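Local coordinates for protein N-acetylneuraminate lyase (Peptoclostridium difficile, PDB 4WOZ) that belongs to the dihydrodipicolinate synthetase family of lyases, with a TIM-barrel fold followed by additional C-terminal helices, in an assembly of four chains, at residues Leu257-Tyr262 against Lys291-Glu296; Leu269-Val274 against Glu296-Tyr301. All coordinates share one frame; numbering follows the deposited sequence.

Contact 1: Leu257-Tyr262 against Lys291-Glu296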
loop_
_atom_site.group_PDB
_atom_site.type_symbol
_atom_site.label_atom_id
_atom_site.label_comp_id
_atom_site.label_asym_id
_atom_site.label_seq_id
_atom_site.Cartn_x
_atom_site.Cartn_y
_atom_site.Cartn_z
ATOM N N LEU A 257 -19.965 8.300 -7.481
ATOM C CA LEU A 257 -18.521 8.110 -7.556
ATOM C C LEU A 257 -18.044 7.930 -8.992
ATOM O O LEU A 257 -17.011 8.469 -9.385
ATOM C CB LEU A 257 -18.096 6.903 -6.707
ATOM C CG LEU A 257 -18.210 7.072 -5.187
ATOM C CD1 LEU A 257 -17.911 5.752 -4.505
ATOM C CD2 LEU A 257 -17.245 8.141 -4.714
ATOM N N GLY A 258 -18.807 7.175 -9.774
ATOM C CA GLY A 258 -18.438 6.942 -11.157
ATOM C C GLY A 258 -18.547 8.168 -12.050
ATOM O O GLY A 258 -17.893 8.234 -13.089
ATOM N N ASN A 259 -19.360 9.140 -11.645
ATOM C CA ASN A 259 -19.570 10.353 -12.433
ATOM C C ASN A 259 -18.763 11.550 -11.928
ATOM O O ASN A 259 -18.725 12.593 -12.574
ATOM C CB ASN A 259 -21.063 10.715 -12.432
ATOM C CG ASN A 259 -21.428 11.716 -13.518
ATOM O OD1 ASN A 259 -21.136 11.496 -14.693
ATOM N ND2 ASN A 259 -22.082 12.809 -13.134
ATOM N N GLY A 260 -18.110 11.391 -10.782
ATOM C CA GLY A 260 -17.345 12.484 -10.209
ATOM C C GLY A 260 -18.063 12.900 -8.939
ATOM O O GLY A 260 -19.073 13.612 -8.983
ATOM N N LEU A 261 -17.531 12.443 -7.811
ATOM C CA LEU A 261 -18.101 12.690 -6.493
ATOM C C LEU A 261 -18.659 14.071 -6.206
ATOM O O LEU A 261 -19.874 14.254 -6.138
ATOM C CB LEU A 261 -17.077 12.340 -5.406
ATOM C CG LEU A 261 -17.510 12.601 -3.956
ATOM C CD1 LEU A 261 -18.765 11.805 -3.636
ATOM C CD2 LEU A 261 -16.378 12.218 -3.005
ATOM N N TYR A 262 -17.773 15.037 -6.015
ATOM C CA TYR A 262 -18.197 16.384 -5.681
ATOM C C TYR A 262 -19.007 17.089 -6.754
ATOM O O TYR A 262 -19.980 17.775 -6.437
ATOM C CB TYR A 262 -16.983 17.218 -5.286
ATOM C CG TYR A 262 -16.281 16.657 -4.068
ATOM C CD1 TYR A 262 -16.954 16.526 -2.853
ATOM C CD2 TYR A 262 -14.954 16.239 -4.134
ATOM C CE1 TYR A 262 -16.321 15.992 -1.734
ATOM C CE2 TYR A 262 -14.314 15.703 -3.021
ATOM C CZ TYR A 262 -15.002 15.585 -1.826
ATOM O OH TYR A 262 -14.364 15.066 -0.723
ATOM N N LYS A 291 -22.912 16.103 -16.917
ATOM C CA LYS A 291 -24.155 16.798 -16.609
ATOM C C LYS A 291 -25.395 15.981 -16.960
ATOM O O LYS A 291 -26.353 15.950 -16.189
ATOM C CB LYS A 291 -24.191 18.158 -17.314
ATOM C CG LYS A 291 -23.195 19.161 -16.740
ATOM C CD LYS A 291 -23.295 20.535 -17.401
ATOM C CE LYS A 291 -22.315 21.512 -16.753
ATOM N NZ LYS A 291 -22.267 22.849 -17.419
ATOM N N SER A 292 -25.392 15.320 -18.113
ATOM C CA SER A 292 -26.553 14.518 -18.482
ATOM C C SER A 292 -26.583 13.266 -17.603
ATOM O O SER A 292 -27.646 12.755 -17.276
ATOM C CB SER A 292 -26.508 14.132 -19.964
ATOM O OG SER A 292 -25.440 13.248 -20.239
ATOM N N ARG A 293 -25.411 12.776 -17.213
ATOM C CA ARG A 293 -25.361 11.601 -16.348
ATOM C C ARG A 293 -25.921 11.958 -14.972
ATOM O O ARG A 293 -26.687 11.195 -14.391
ATOM C CB ARG A 293 -23.925 11.089 -16.206
ATOM C CG ARG A 293 -23.769 9.969 -15.185
ATOM C CD ARG A 293 -24.724 8.815 -15.471
ATOM N NE ARG A 293 -24.604 7.733 -14.493
ATOM C CZ ARG A 293 -25.371 6.647 -14.487
ATOM N NH1 ARG A 293 -26.318 6.497 -15.406
ATOM N NH2 ARG A 293 -25.191 5.705 -13.569
ATOM N N ALA A 294 -25.538 13.121 -14.457
ATOM C CA ALA A 294 -26.019 13.565 -13.150
ATOM C C ALA A 294 -27.540 13.695 -13.155
ATOM O O ALA A 294 -28.201 13.397 -12.162
ATOM C CB ALA A 294 -25.381 14.897 -12.782
ATOM N N LYS A 295 -28.098 14.145 -14.275
ATOM C CA LYS A 295 -29.540 14.283 -14.377
ATOM C C LYS A 295 -30.225 12.918 -14.470
ATOM O O LYS A 295 -31.382 12.767 -14.069
ATOM C CB LYS A 295 -29.895 15.180 -15.566
ATOM C CG LYS A 295 -29.527 16.636 -15.293
ATOM C CD LYS A 295 -29.881 17.580 -16.422
ATOM C CE LYS A 295 -29.575 19.013 -16.003
ATOM N NZ LYS A 295 -29.818 20.004 -17.086
ATOM N N GLU A 296 -29.514 11.921 -14.988
ATOM C CA GLU A 296 -30.074 10.573 -15.053
ATOM C C GLU A 296 -30.121 10.061 -13.613
ATOM O O GLU A 296 -31.100 9.454 -13.179
ATOM C CB GLU A 296 -29.176 9.637 -15.861
ATOM C CG GLU A 296 -29.251 9.785 -17.358
ATOM C CD GLU A 296 -28.493 8.675 -18.058
ATOM O OE1 GLU A 296 -27.267 8.558 -17.832
ATOM O OE2 GLU A 296 -29.122 7.914 -18.828
#

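Contact 2: Leu269-Val274 against Glu296-Tyr301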
loop_
_atom_site.group_PDB
_atom_site.type_symbol
_atom_site.label_atom_id
_atom_site.label_comp_id
_atom_site.label_asym_id
_atom_site.label_seq_id
_atom_site.Cartn_x
_atom_site.Cartn_y
_atom_site.Cartn_z
ATOM N N LEU A 269 -27.692 18.625 -6.183
ATOM C CA LEU A 269 -28.237 19.692 -5.355
ATOM C C LEU A 269 -28.937 20.721 -6.247
ATOM O O LEU A 269 -30.008 21.219 -5.901
ATOM C CB LEU A 269 -27.121 20.369 -4.556
ATOM C CG LEU A 269 -26.692 19.658 -3.269
ATOM C CD1 LEU A 269 -25.448 20.317 -2.697
ATOM C CD2 LEU A 269 -27.851 19.698 -2.261
ATOM N N GLU A 270 -28.322 21.033 -7.390
ATOM C CA GLU A 270 -28.894 21.983 -8.342
ATOM C C GLU A 270 -30.288 21.508 -8.739
ATOM O O GLU A 270 -31.218 22.312 -8.873
ATOM C CB GLU A 270 -28.028 22.075 -9.600
ATOM C CG GLU A 270 -26.730 22.844 -9.439
ATOM C CD GLU A 270 -26.952 24.333 -9.276
ATOM O OE1 GLU A 270 -27.962 24.847 -9.805
ATOM O OE2 GLU A 270 -26.106 24.994 -8.637
ATOM N N GLU A 271 -30.418 20.197 -8.924
ATOM C CA GLU A 271 -31.688 19.593 -9.301
ATOM C C GLU A 271 -32.671 19.596 -8.137
ATOM O O GLU A 271 -33.865 19.359 -8.326
ATOM C CB GLU A 271 -31.458 18.164 -9.796
ATOM C CG GLU A 271 -31.026 18.093 -11.246
ATOM C CD GLU A 271 -32.184 18.306 -12.203
ATOM O OE1 GLU A 271 -33.054 19.158 -11.917
ATOM O OE2 GLU A 271 -32.221 17.626 -13.249
ATOM N N GLN A 272 -32.169 19.861 -6.935
ATOM C CA GLN A 272 -33.028 19.911 -5.760
ATOM C C GLN A 272 -33.379 21.362 -5.412
ATOM O O GLN A 272 -33.941 21.639 -4.356
ATOM C CB GLN A 272 -32.356 19.212 -4.571
ATOM C CG GLN A 272 -31.982 17.755 -4.855
ATOM C CD GLN A 272 -31.582 16.983 -3.609
ATOM O OE1 GLN A 272 -30.853 17.489 -2.753
ATOM N NE2 GLN A 272 -32.050 15.743 -3.507
ATOM N N GLY A 273 -33.046 22.278 -6.319
ATOM C CA GLY A 273 -33.350 23.688 -6.129
ATOM C C GLY A 273 -32.321 24.479 -5.345
ATOM O O GLY A 273 -32.635 25.534 -4.783
ATOM N N VAL A 274 -31.091 23.979 -5.309
ATOM C CA VAL A 274 -30.017 24.637 -4.576
ATOM C C VAL A 274 -28.870 25.022 -5.508
ATOM O O VAL A 274 -28.376 24.191 -6.269
ATOM C CB VAL A 274 -29.473 23.708 -3.457
ATOM C CG1 VAL A 274 -28.313 24.379 -2.726
ATOM C CG2 VAL A 274 -30.596 23.364 -2.480
ATOM N N GLU A 296 -29.514 11.921 -14.988
ATOM C CA GLU A 296 -30.074 10.573 -15.053
ATOM C C GLU A 296 -30.121 10.061 -13.613
ATOM O O GLU A 296 -31.100 9.454 -13.179
ATOM C CB GLU A 296 -29.176 9.637 -15.861
ATOM C CG GLU A 296 -29.251 9.785 -17.358
ATOM C CD GLU A 296 -28.493 8.675 -18.058
ATOM O OE1 GLU A 296 -27.267 8.558 -17.832
ATOM O OE2 GLU A 296 -29.122 7.914 -18.828
ATOM N N ILE A 297 -29.033 10.304 -12.889
ATOM C CA ILE A 297 -28.915 9.889 -11.497
ATOM C C ILE A 297 -30.030 10.558 -10.697
ATOM O O ILE A 297 -30.648 9.935 -9.832
ATOM C CB ILE A 297 -27.518 10.288 -10.928
ATOM C CG1 ILE A 297 -26.431 9.478 -11.641
ATOM C CG2 ILE A 297 -27.457 10.052 -9.422
ATOM C CD1 ILE A 297 -25.014 9.894 -11.301
ATOM N N TYR A 298 -30.299 11.822 -11.010
ATOM C CA TYR A 298 -31.344 12.567 -10.319
ATOM C C TYR A 298 -32.715 11.936 -10.526
ATOM O O TYR A 298 -33.452 11.705 -9.567
ATOM C CB TYR A 298 -31.380 14.021 -10.802
ATOM C CG TYR A 298 -32.528 14.804 -10.213
ATOM C CD1 TYR A 298 -32.565 15.113 -8.853
ATOM C CD2 TYR A 298 -33.598 15.209 -11.010
ATOM C CE1 TYR A 298 -33.645 15.805 -8.301
ATOM C CE2 TYR A 298 -34.680 15.899 -10.470
ATOM C CZ TYR A 298 -34.697 16.193 -9.118
ATOM O OH TYR A 298 -35.761 16.883 -8.594
ATOM N N ARG A 299 -33.055 11.662 -11.781
ATOM C CA ARG A 299 -34.344 11.063 -12.106
ATOM C C ARG A 299 -34.486 9.671 -11.507
ATOM O O ARG A 299 -35.585 9.230 -11.178
ATOM C CB ARG A 299 -34.529 10.986 -13.625
ATOM C CG ARG A 299 -34.742 12.338 -14.280
ATOM C CD ARG A 299 -35.147 12.211 -15.743
ATOM N NE ARG A 299 -34.036 11.828 -16.607
ATOM C CZ ARG A 299 -33.830 10.601 -17.067
ATOM N NH1 ARG A 299 -34.666 9.619 -16.750
ATOM N NH2 ARG A 299 -32.789 10.359 -17.851
ATOM N N LYS A 300 -33.362 8.986 -11.354
ATOM C CA LYS A 300 -33.373 7.639 -10.820
ATOM C C LYS A 300 -33.629 7.564 -9.315
ATOM O O LYS A 300 -34.504 6.822 -8.868
ATOM C CB LYS A 300 -32.048 6.948 -11.150
ATOM C CG LYS A 300 -32.094 5.437 -11.049
ATOM C CD LYS A 300 -30.715 4.817 -11.248
ATOM C CE LYS A 300 -30.067 5.259 -12.557
ATOM N NZ LYS A 300 -28.667 4.742 -12.673
ATOM N N TYR A 301 -32.887 8.351 -8.538
ATOM C CA TYR A 301 -33.007 8.309 -7.081
ATOM C C TYR A 301 -33.803 9.406 -6.380
ATOM O O TYR A 301 -34.046 9.310 -5.175
ATOM C CB TYR A 301 -31.605 8.257 -6.476
ATOM C CG TYR A 301 -30.766 7.152 -7.060
ATOM C CD1 TYR A 301 -31.062 5.818 -6.800
ATOM C CD2 TYR A 301 -29.710 7.438 -7.918
ATOM C CE1 TYR A 301 -30.332 4.791 -7.383
ATOM C CE2 TYR A 301 -28.970 6.418 -8.508
ATOM C CZ TYR A 301 -29.290 5.099 -8.238
ATOM O OH TYR A 301 -28.577 4.092 -8.835
HETATM O O HOH W 1 -35.776 18.992 -11.194
#

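Contact 1: Leu257-Tyr262 against Lys291-Glu296
Asn259 ND2, which comes to within 3.7 Å of Ala294 N, is held by two hydrogen bonds from beyond the contact: one to Met290 O, just ahead of residues 291-296, and one to Thr264 OG1 in the next helix. The amide thus bridges from the end of helix 239-259 to helix 288-301 without bonding to residues 291-296 themselves. Its other branch meets carbon: Asn259 OD1 lies against the aliphatic start of Arg293, 3.1 Å from Arg293 CG and 3.2 Å from Arg293 CB. Arg293 carries its CG anti to the backbone N (chi1 173°), and a bend at chi2 then leads the chain away from the amide. The guanidinium plane is turned 74° from the amide plane, and no amide-guanidinium stack forms.

The charged end of Arg293 is engaged separately. Asp255 OD1 forms a salt bridge with NH2, while Glu296, one helical turn on, meets NH1 in the guanidinium plane; this second bridge is weak, with Arg293 NH1 3.3 Å from Glu296 OE1. At the amide nitrogen, the methyl of Ala294 sits 3.9 Å from Asn259 ND2 and also packs on Leu267. So small a side chain is consistent with helices 288-301 and 261-271 lying close here.

Gly260 makes the corner between helices 239-259 and 261-271, serving as N-cap of the latter. With its positive phi of 112°, a CB would press on the carbonyl O of Asn259, which explains glycine here; Gly260 O is also hydrogen-bonded to Thr264 OG1. An asparagine beside this turn suits its place, because the two N-H groups of ND2 can bond to a backbone carbonyl and a hydroxyl at once. Polar bonding of the amide nitrogen thus comes from Met290 and Thr264, while the direct contact is mostly amide against aliphatic carbon.

Contact 2: Leu269-Val274 against Glu296-Tyr301
Tyr298 turns its CG anti to the backbone N (chi1 175°), which swings the ring out toward helix 261-271, where Glu271, folded back at chi2, lies over one ring face. Glu271 lies in the last turn of that helix, which a Schellman motif closes: Val274 N bonds to Leu269 O at 3.0 Å and Gly273 N to Glu270 O at 3.1 Å. Gly273 takes the C-prime position with positive phi, where a CB would collide with the carbonyl O of Gln272.

Across the contact, Glu271 CB makes a CH-pi interaction 3.4 Å from the Tyr298 ring centroid, only 14° off the normal. The carboxylate lies in an offset stack over the same face, displaced toward CD2 and with its plane 20° from the ring's; Glu271 CD reaches 3.6 Å from Tyr298 CD2. Glutamate suits this surface position, offering methylenes to the aromatic face and oxygens to water. Gln272 CG adds a looser approach to Tyr298 CE1, while Leu268 also packs on the tyrosine. One water spans the pair, giving a hydrogen bond to Glu271 OE1 at 2.8 Å and sharing a weak one with Tyr298 OH at 3.3 Å.

How the contacts relate
Contacts 1 and 2 lie about 10 Å apart, centre to centre, and both have segments on helices 261-271 and 288-301, which come after the last barrel strand, 214-217. Contact 1 meets helix 288-301 through Asn259, at the turn between helices 239-259 and 261-271; contact 2 meets it through Glu271 and Gln272, near the C-terminal end of helix 261-271. Their segments alternate along the chain, with Glu296 shared. Between them, Lys295 CG packs 3.5 Å from Glu271 OE2, and Ile297 inserts among Asp255, Thr264 and Leu268. Asp255 gathers Arg293 and Lys300 on its two carboxylate oxygens. The C-terminal helix is thereby joined to both preceding helices at the outside of the TIM barrel.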